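Local coordinates for protein alginate lyase, family PL7 (Zobellia galactanivorans, PDB 3ZPY) that is the catalytic domain of a marine bacterial alginate lyase, which probably cleaves the algal polysaccharide alginate by beta-elimination, at residues K16-I21 with Y30-T35; F60-G65 with Q73-E78. All blocks are in the same frame, centred on the assembly; numbering follows the deposited sequence.

From the N terminus, strand 15-21 runs out, turns after Ile-21 and returns as strand 29-31, which runs on into residues 32-35; contact 1 closes that loop as a beta hairpin. The chain then passes to strand 58-63, in the other sheet, and comes back at 73-78, so contact 2 closes a second short loop across the sandwich. The loops follow one another in series, without nesting or crossing, and their centres lie about 11 Å apart. Strands 15-21 and 76-83 are antiparallel neighbours: Asn-18 N lies 2.8 Å from Glu-78 O, a probable hydrogen bond. Contact 1 adds hairpin strand 29-31 to the sheet that holds 76-83, and contact 2 packs that sheet on the one holding 58-63.

Contact 1 of 2, residues K16-I21 with Y30-T35; sequences KINSFI and YYDDIT. With NA (sodium ion), chain C.
Ser-19 and Tyr-31 face each other as an antiparallel hydrogen-bonded pair in a beta hairpin, where strand 15-21 meets the short strand 29-31 of the PL7 lyase domain. Tyr-31 N donates to Ser-19 O at 2.8 Å, and Ser-19 N answers to Tyr-31 O at 3.1 Å. Past Asp-32 the returning chain leaves the strand, yet Ile-34 N, opening a 3-10 segment, still reaches Ile-17 O at 2.9 Å, nearly along the C=O axis (177°).

The tight part lies on both faces of this pairing. On the face of Ser-19 and Tyr-31, the buried Ile-34 is the wedge: with CG1 anti to its backbone N (chi1 -164°), that atom lies against Ser-19 CB, CG2 touches Ile-17 CB, and CD1 sits 3.7 Å from Ile-21 CG2. Ser-19 OG is meanwhile hydrogen-bonded to Tyr-45 OH. On the other face, Tyr-30 CB packs 3.5 Å from Phe-20 CE2, and Tyr-30 CD1 stands over the rim of the Phe-20 ring, the two planes inclined by 49°.

The solvent side is looser. Lys-16 lays its CG and CD against Asp-32 and Asp-33, but its NZ stops 4.2 Å from Asp-32 OD2, too far for a salt bridge, and any attraction is probably diffuse. Asp-33 is held more closely: its OD1 closes an Asx turn by accepting Thr-35 N, and also takes a water that bridges to Ile-17 N. Thr-35 O, with Ala-37 O and Ile-40 O, binds the sodium ion, while Thr-35 OG1 donates to Asp-33 OD1 at 2.7 Å from the same face as Thr-35 N.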
ATOM      1  N   LYS A  16      -1.789  -1.871 -12.039  1.00  5.67           N
ATOM      2  CA  LYS A  16      -0.939  -2.999 -12.185  1.00  5.77           C
ATOM      3  C   LYS A  16      -0.885  -3.738 -10.830  1.00  5.89           C
ATOM      4  O   LYS A  16      -0.790  -3.123  -9.761  1.00  5.85           O
ATOM      5  CB  LYS A  16       0.469  -2.498 -12.566  1.00  6.57           C
ATOM      6  CG  LYS A  16       1.581  -3.527 -12.517  1.00  8.64           C
ATOM      7  CD  LYS A  16       2.884  -2.961 -13.201  1.00 11.57           C
ATOM      8  CE  LYS A  16       2.759  -2.460 -14.686  1.00 21.24           C
ATOM      9  NZ  LYS A  16       3.959  -1.989 -15.550  1.00 24.71           N
ATOM     10  N   ILE A  17      -0.879  -5.071 -10.920  1.00  5.48           N
ATOM     11  CA  ILE A  17      -0.898  -5.927  -9.715  1.00  5.38           C
ATOM     12  C   ILE A  17       0.508  -6.445  -9.424  1.00  6.08           C
ATOM     13  O   ILE A  17       1.055  -7.215 -10.214  1.00  7.77           O
ATOM     14  CB  ILE A  17      -1.863  -7.106  -9.904  1.00  6.23           C
ATOM     15  CG1 ILE A  17      -3.257  -6.600 -10.124  1.00  6.55           C
ATOM     16  CG2 ILE A  17      -1.882  -7.953  -8.627  1.00  6.47           C
ATOM     17  CD1 ILE A  17      -4.164  -7.737 -10.643  1.00  6.75           C
ATOM     18  N   ASN A  18       1.044  -5.962  -8.257  1.00  6.20           N
ATOM     19  CA  ASN A  18       2.335  -6.471  -7.710  1.00  6.31           C
ATOM     20  C   ASN A  18       2.044  -7.699  -6.818  1.00  6.55           C
ATOM     21  O   ASN A  18       1.252  -7.604  -5.897  1.00  6.94           O
ATOM     22  CB  ASN A  18       3.060  -5.442  -6.820  1.00  8.34           C
ATOM     23  CG  ASN A  18       3.230  -4.058  -7.408  1.00  8.07           C
ATOM     24  OD1 ASN A  18       3.452  -3.845  -8.610  1.00 11.50           O
ATOM     25  ND2 ASN A  18       3.207  -3.118  -6.539  1.00  8.71           N
ATOM     26  N   SER A  19       2.552  -8.901  -7.157  1.00  5.67           N
ATOM     27  CA  SER A  19       2.280 -10.081  -6.373  1.00  5.15           C
ATOM     28  C   SER A  19       3.380 -11.058  -6.491  1.00  6.51           C
ATOM     29  O   SER A  19       4.482 -10.757  -7.073  1.00  8.25           O
ATOM     30  CB  SER A  19       0.894 -10.659  -6.741  1.00  6.03           C
ATOM     31  OG  SER A  19       0.456 -11.583  -5.781  1.00  6.22           O
ATOM     32  N   PHE A  20       3.179 -12.228  -5.893  1.00  7.88           N
ATOM     33  CA  PHE A  20       4.195 -13.271  -5.875  1.00  8.25           C
ATOM     34  C   PHE A  20       3.635 -14.541  -6.513  1.00  9.18           C
ATOM     35  O   PHE A  20       2.399 -14.715  -6.543  1.00  9.59           O
ATOM     36  CB  PHE A  20       4.563 -13.646  -4.408  1.00 10.45           C
ATOM     37  CG  PHE A  20       5.528 -12.688  -3.771  1.00  7.87           C
ATOM     38  CD1 PHE A  20       5.074 -11.493  -3.224  1.00  8.34           C
ATOM     39  CD2 PHE A  20       6.926 -12.997  -3.725  1.00  9.62           C
ATOM     40  CE1 PHE A  20       5.974 -10.556  -2.721  1.00  8.32           C
ATOM     41  CE2 PHE A  20       7.801 -12.042  -3.202  1.00 10.39           C
ATOM     42  CZ  PHE A  20       7.324 -10.865  -2.648  1.00  8.23           C
ATOM     43  N   ILE A  21       4.531 -15.404  -6.967  1.00 11.03           N
ATOM     44  CA  ILE A  21       4.152 -16.752  -7.287  1.00 12.84           C
ATOM     45  C   ILE A  21       4.878 -17.729  -6.373  1.00 12.96           C
ATOM     46  O   ILE A  21       5.924 -17.384  -5.805  1.00 15.52           O
ATOM     47  CB  ILE A  21       4.355 -17.087  -8.784  1.00 14.13           C
ATOM     48  CG1 ILE A  21       5.827 -17.209  -9.172  1.00 16.47           C
ATOM     49  CG2 ILE A  21       3.544 -16.165  -9.687  1.00 15.44           C
ATOM     50  CD1 ILE A  21       6.003 -17.877 -10.539  1.00 17.66           C
ATOM     51  N   TYR A  30       8.801 -12.662  -6.663  1.00 11.56           N
ATOM     52  CA  TYR A  30       8.070 -11.427  -6.856  1.00 10.32           C
ATOM     53  C   TYR A  30       7.933 -11.063  -8.342  1.00 10.45           C
ATOM     54  O   TYR A  30       8.896 -11.183  -9.133  1.00 13.02           O
ATOM     55  CB  TYR A  30       8.833 -10.312  -6.121  1.00 10.97           C
ATOM     56  CG  TYR A  30       8.141  -8.962  -6.180  1.00  9.65           C
ATOM     57  CD1 TYR A  30       6.854  -8.795  -5.681  1.00 10.42           C
ATOM     58  CD2 TYR A  30       8.754  -7.890  -6.750  1.00 11.40           C
ATOM     59  CE1 TYR A  30       6.197  -7.591  -5.756  1.00  9.81           C
ATOM     60  CE2 TYR A  30       8.139  -6.678  -6.814  1.00 11.32           C
ATOM     61  CZ  TYR A  30       6.854  -6.535  -6.303  1.00  7.55           C
ATOM     62  OH  TYR A  30       6.248  -5.312  -6.403  1.00 10.11           O
ATOM     63  N   TYR A  31       6.776 -10.534  -8.682  1.00  8.78           N
ATOM     64  CA  TYR A  31       6.501  -9.921  -9.991  1.00  8.14           C
ATOM     65  C   TYR A  31       5.937  -8.558  -9.811  1.00  9.58           C
ATOM     66  O   TYR A  31       4.832  -8.395  -9.270  1.00  9.63           O
ATOM     67  CB  TYR A  31       5.471 -10.740 -10.812  1.00  9.67           C
ATOM     68  CG  TYR A  31       6.083 -11.973 -11.397  1.00 11.31           C
ATOM     69  CD1 TYR A  31       6.261 -13.141 -10.617  1.00 12.69           C
ATOM     70  CD2 TYR A  31       6.503 -11.979 -12.728  1.00 14.49           C
ATOM     71  CE1 TYR A  31       6.851 -14.287 -11.167  1.00 14.58           C
ATOM     72  CE2 TYR A  31       7.078 -13.123 -13.288  1.00 14.31           C
ATOM     73  CZ  TYR A  31       7.251 -14.276 -12.509  1.00 15.06           C
ATOM     74  OH  TYR A  31       7.842 -15.389 -13.038  1.00 19.10           O
ATOM     75  N   ASP A  32       6.613  -7.565 -10.363  1.00 11.76           N
ATOM     76  CA  ASP A  32       6.071  -6.216 -10.381  1.00 10.66           C
ATOM     77  C   ASP A  32       4.747  -6.175 -11.173  1.00  9.41           C
ATOM     78  O   ASP A  32       3.879  -5.452 -10.826  1.00  9.22           O
ATOM     79  CB  ASP A  32       7.159  -5.310 -10.984  1.00 13.42           C
ATOM     80  CG  ASP A  32       6.669  -3.927 -11.261  1.00 14.74           C
ATOM     81  OD1 ASP A  32       6.637  -3.149 -10.296  1.00 15.94           O
ATOM     82  OD2 ASP A  32       6.326  -3.638 -12.437  1.00 15.38           O
ATOM     83  N   ASP A  33       4.665  -6.953 -12.253  1.00  9.77           N
ATOM     84  CA  ASP A  33       3.396  -7.154 -12.910  1.00  8.83           C
ATOM     85  C   ASP A  33       3.148  -8.658 -12.949  1.00  9.01           C
ATOM     86  O   ASP A  33       3.766  -9.379 -13.729  1.00  8.05           O
ATOM     87  CB  ASP A  33       3.445  -6.557 -14.331  1.00  9.56           C
ATOM     88  CG  ASP A  33       2.086  -6.679 -15.025  1.00 11.15           C
ATOM     89  OD1 ASP A  33       1.286  -7.548 -14.593  1.00  9.79           O
ATOM     90  OD2 ASP A  33       1.861  -5.982 -16.051  1.00 16.72           O
ATOM     91  N   ILE A  34       2.208  -9.083 -12.084  1.00  7.54           N
ATOM     92  CA  ILE A  34       1.944 -10.503 -11.933  1.00  8.13           C
ATOM     93  C   ILE A  34       1.501 -11.188 -13.244  1.00  9.26           C
ATOM     94  O   ILE A  34       1.625 -12.398 -13.408  1.00  9.61           O
ATOM     95  CB  ILE A  34       0.926 -10.743 -10.790  1.00  8.42           C
ATOM     96  CG1 ILE A  34       0.960 -12.231 -10.386  1.00  8.33           C
ATOM     97  CG2 ILE A  34      -0.475 -10.279 -11.260  1.00  8.40           C
ATOM     98  CD1 ILE A  34       2.242 -12.694  -9.720  1.00 10.95           C
ATOM     99  N   THR A  35       0.921 -10.388 -14.126  1.00  9.96           N
ATOM    100  CA  THR A  35       0.478 -10.978 -15.373  1.00 11.58           C
ATOM    101  C   THR A  35       1.639 -11.434 -16.265  1.00 12.18           C
ATOM    102  O   THR A  35       1.430 -12.128 -17.258  1.00 14.05           O
ATOM    103  CB  THR A  35      -0.501 -10.083 -16.159  1.00 11.93           C
ATOM    104  OG1 THR A  35       0.153  -8.914 -16.638  1.00 12.30           O
ATOM    105  CG2 THR A  35      -1.713  -9.719 -15.394  1.00 10.87           C
TER
HETATM  106 NA    NA C 450       0.922 -14.630 -18.270  1.00  8.86          NA
HETATM  107  O   HOH W   1      -0.971  -6.344 -13.458  1.00  7.77           O
HETATM  108  O   HOH W   2       1.421 -13.481 -20.940  1.00 27.45           O

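Contact 2 of 2, residues F60-G65 with Q73-E78; sequences FKCYRG and QNPRVE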
ATOM      1  N   PHE A  60      -5.264  -8.716   0.401  1.00  3.78           N
ATOM      2  CA  PHE A  60      -3.828  -8.638   0.065  1.00  4.30           C
ATOM      3  C   PHE A  60      -3.141  -9.181   1.228  1.00  4.03           C
ATOM      4  O   PHE A  60      -3.113  -8.559   2.316  1.00  4.51           O
ATOM      5  CB  PHE A  60      -3.461  -7.170  -0.125  1.00  4.85           C
ATOM      6  CG  PHE A  60      -4.206  -6.496  -1.274  1.00  4.63           C
ATOM      7  CD1 PHE A  60      -5.556  -6.077  -1.101  1.00  4.03           C
ATOM      8  CD2 PHE A  60      -3.563  -6.252  -2.507  1.00  5.39           C
ATOM      9  CE1 PHE A  60      -6.234  -5.449  -2.175  1.00  5.03           C
ATOM     10  CE2 PHE A  60      -4.246  -5.678  -3.543  1.00  4.82           C
ATOM     11  CZ  PHE A  60      -5.554  -5.216  -3.365  1.00  5.77           C
ATOM     12  N   LYS A  61      -2.540 -10.386   1.012  1.00  4.13           N
ATOM     13  CA  LYS A  61      -1.894 -11.122   2.113  1.00  4.12           C
ATOM     14  C   LYS A  61      -0.363 -11.233   1.772  1.00  5.28           C
ATOM     15  O   LYS A  61      -0.005 -11.773   0.683  1.00  6.13           O
ATOM     16  CB  LYS A  61      -2.556 -12.579   2.176  1.00  4.88           C
ATOM     17  CG  LYS A  61      -2.141 -13.320   3.413  1.00  5.77           C
ATOM     18  CD  LYS A  61      -2.897 -14.617   3.591  1.00  7.93           C
ATOM     19  CE  LYS A  61      -2.546 -15.320   4.862  1.00  8.64           C
ATOM     20  NZ  LYS A  61      -3.465 -16.458   5.086  1.00 10.42           N
ATOM     21  N   CYS A  62       0.442 -10.698   2.678  1.00  5.15           N
ATOM     22  CA  CYS A  62       1.903 -10.668   2.447  1.00  5.77           C
ATOM     23  C   CYS A  62       2.605 -11.151   3.696  1.00  5.75           C
ATOM     24  O   CYS A  62       2.104 -10.964   4.812  1.00  7.10           O
ATOM     25  CB  CYS A  62       2.308  -9.213   1.990  1.00  5.74           C
ATOM     26  SG  CYS A  62       3.996  -9.109   1.402  1.00  7.76           S
ATOM     27  N   TYR A  63       3.771 -11.752   3.522  1.00  6.66           N
ATOM     28  CA  TYR A  63       4.377 -12.496   4.611  1.00  6.51           C
ATOM     29  C   TYR A  63       5.740 -11.925   4.928  1.00  7.34           C
ATOM     30  O   TYR A  63       6.472 -11.530   4.011  1.00  7.28           O
ATOM     31  CB  TYR A  63       4.570 -14.015   4.258  1.00  7.23           C
ATOM     32  CG  TYR A  63       3.274 -14.673   3.884  1.00  7.22           C
ATOM     33  CD1 TYR A  63       2.697 -14.438   2.613  1.00  8.44           C
ATOM     34  CD2 TYR A  63       2.662 -15.597   4.770  1.00  7.07           C
ATOM     35  CE1 TYR A  63       1.492 -14.976   2.242  1.00  9.45           C
ATOM     36  CE2 TYR A  63       1.419 -16.176   4.387  1.00  7.09           C
ATOM     37  CZ  TYR A  63       0.927 -15.925   3.091  1.00  7.22           C
ATOM     38  OH  TYR A  63      -0.318 -16.436   2.761  1.00  8.75           O
ATOM     39  N   ARG A  64       6.054 -11.881   6.220  1.00  7.44           N
ATOM     40  CA  ARG A  64       7.427 -11.580   6.673  1.00  8.40           C
ATOM     41  C   ARG A  64       8.375 -12.520   5.934  1.00  9.91           C
ATOM     42  O   ARG A  64       8.133 -13.747   5.823  1.00  8.43           O
ATOM     43  CB  ARG A  64       7.460 -11.956   8.178  1.00  8.74           C
ATOM     44  CG  ARG A  64       8.777 -11.619   8.913  1.00  8.11           C
ATOM     45  CD  ARG A  64       8.635 -12.056  10.373  1.00  8.22           C
ATOM     46  NE  ARG A  64       9.671 -11.481  11.256  1.00  9.44           N
ATOM     47  CZ  ARG A  64      10.754 -12.116  11.693  1.00  9.47           C
ATOM     48  NH1 ARG A  64      11.117 -13.297  11.208  1.00 11.97           N
ATOM     49  NH2 ARG A  64      11.510 -11.549  12.626  1.00 12.83           N
ATOM     50  N   GLY A  65       9.474 -11.945   5.392  1.00  9.48           N
ATOM     51  CA  GLY A  65      10.520 -12.797   4.751  1.00 12.62           C
ATOM     52  C   GLY A  65      10.110 -13.345   3.378  1.00  9.53           C
ATOM     53  O   GLY A  65      10.864 -14.117   2.852  1.00 13.02           O
ATOM     54  N   GLN A  73      14.545  -6.327   1.031  1.00 22.43           N
ATOM     55  CA  GLN A  73      13.671  -5.135   1.297  1.00 17.57           C
ATOM     56  C   GLN A  73      12.301  -5.575   1.679  1.00 14.27           C
ATOM     57  O   GLN A  73      11.973  -6.755   1.530  1.00 17.88           O
ATOM     58  CB  GLN A  73      13.513  -4.227   0.061  1.00 20.97           C
ATOM     59  CG  GLN A  73      14.874  -3.859  -0.492  0.50 26.40           C
ATOM     60  CD  GLN A  73      15.292  -2.457  -0.147  0.50 23.06           C
ATOM     61  OE1 GLN A  73      14.738  -1.500  -0.699  0.50 23.41           O
ATOM     62  NE2 GLN A  73      16.335  -2.317   0.709  0.50 23.52           N
ATOM     63  N   ASN A  74      11.503  -4.628   2.150  1.00 12.09           N
ATOM     64  CA  ASN A  74      10.159  -4.973   2.546  1.00 10.47           C
ATOM     65  C   ASN A  74       9.314  -5.478   1.362  1.00  9.42           C
ATOM     66  O   ASN A  74       9.273  -4.847   0.278  1.00 11.36           O
ATOM     67  CB  ASN A  74       9.502  -3.724   3.175  1.00  9.27           C
ATOM     68  CG  ASN A  74      10.060  -3.386   4.556  1.00  9.38           C
ATOM     69  OD1 ASN A  74      10.257  -4.243   5.389  1.00 11.89           O
ATOM     70  ND2 ASN A  74      10.311  -2.113   4.781  1.00  9.41           N
ATOM     71  N   PRO A  75       8.602  -6.604   1.567  1.00  7.64           N
ATOM     72  CA  PRO A  75       7.795  -7.161   0.458  1.00  7.81           C
ATOM     73  C   PRO A  75       6.369  -6.543   0.393  1.00  7.24           C
ATOM     74  O   PRO A  75       5.870  -5.873   1.329  1.00  7.54           O
ATOM     75  CB  PRO A  75       7.639  -8.653   0.851  1.00  7.65           C
ATOM     76  CG  PRO A  75       7.643  -8.631   2.415  1.00  8.36           C
ATOM     77  CD  PRO A  75       8.648  -7.506   2.765  1.00  9.06           C
ATOM     78  N   ARG A  76       5.701  -6.781  -0.737  1.00  6.50           N
ATOM     79  CA  ARG A  76       4.338  -6.222  -0.883  1.00  7.40           C
ATOM     80  C   ARG A  76       3.520  -7.103  -1.763  1.00  6.59           C
ATOM     81  O   ARG A  76       4.072  -7.835  -2.610  1.00  7.16           O
ATOM     82  CB  ARG A  76       4.381  -4.806  -1.526  1.00  6.67           C
ATOM     83  CG  ARG A  76       4.919  -4.832  -2.979  1.00  8.09           C
ATOM     84  CD  ARG A  76       5.170  -3.433  -3.516  1.00 10.14           C
ATOM     85  NE  ARG A  76       6.484  -2.926  -3.122  1.00  8.63           N
ATOM     86  CZ  ARG A  76       6.749  -1.680  -2.698  1.00  7.10           C
ATOM     87  NH1 ARG A  76       5.775  -0.750  -2.645  1.00 10.52           N
ATOM     88  NH2 ARG A  76       8.010  -1.342  -2.531  1.00 13.16           N
ATOM     89  N   VAL A  77       2.195  -6.996  -1.613  1.00  5.13           N
ATOM     90  CA  VAL A  77       1.224  -7.469  -2.584  1.00  5.63           C
ATOM     91  C   VAL A  77       0.265  -6.277  -2.702  1.00  4.81           C
ATOM     92  O   VAL A  77      -0.294  -5.870  -1.720  1.00  5.40           O
ATOM     93  CB  VAL A  77       0.513  -8.706  -2.089  1.00  5.49           C
ATOM     94  CG1 VAL A  77      -0.666  -8.987  -3.015  1.00  6.47           C
ATOM     95  CG2 VAL A  77       1.447  -9.903  -1.933  1.00  6.62           C
ATOM     96  N   GLU A  78       0.202  -5.627  -3.845  1.00  5.07           N
ATOM     97  CA  GLU A  78      -0.330  -4.247  -3.893  1.00  6.23           C
ATOM     98  C   GLU A  78      -0.679  -3.863  -5.346  1.00  5.38           C
ATOM     99  O   GLU A  78      -0.234  -4.486  -6.237  1.00  6.95           O
ATOM    100  CB  GLU A  78       0.754  -3.340  -3.232  1.00 11.81           C
ATOM    101  CG  GLU A  78       0.517  -1.958  -2.960  1.00 12.95           C
ATOM    102  CD  GLU A  78       1.708  -1.284  -2.378  1.00  9.82           C
ATOM    103  OE1 GLU A  78       2.790  -1.266  -2.916  1.00 16.32           O
ATOM    104  OE2 GLU A  78       1.400  -0.501  -1.544  1.00 11.39           O
TER
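Phe-60 and Cys-62 pack against Val-77 and Pro-75 in a buried contact between the two sheets of the beta sandwich characteristic of PL7 lyases. The evidence is that no hydrogen bond crosses it, although strands 60-63 and 76-78 run nearly antiparallel (169°), and that their axes approach no closer than 6.3 Å. Side chains fill the interval.

Val-77 projects toward the opposing strand and divides its two methyls. CG2 rests 3.5 Å from Lys-61 O and also meets Cys-62 CB, while CG1 turns to the Phe-60 ring, 4.0 Å from its CD2. The same CD2 lies 3.4 Å from Val-77 O, and Glu-78 N comes to the edge of the ring near its plane, so the CD2 side of the ring rim lies by the backbone of Val-77 and Glu-78. An alanine in place of Phe-60 would probably open a gap beside Val-77 CG1 and leave the ring of Phe-51 without its edge-to-face partner.

Further along, Cys-62 has SG anti to its backbone N (chi1 -170°), which brings the sulfur 3.7 Å from Pro-75 CB and close to Arg-76 N. Pro-75 CG then reaches Tyr-63 O at 3.5 Å.

Arg-76 and Glu-78 point away from this interior. Arg-76 NH1 donates to Glu-78 OE1 at 3.0 Å in a nearly straight hydrogen bond (162°) that forms part of a salt bridge, with OE1 in the guanidinium plane; OE1 is also paired with Lys-218. Arg-Val-Glu from Arg-76 on begins a sequence resembling the PL7 motif that lines the substrate groove, so this face of the sheet probably belongs to it. Strand 58-63 is bonded to strand 235-247 through Phe-60 with Val-238 and Cys-62 with Gly-236, whereas strand 76-83 runs between strands 15-21 and 221-223.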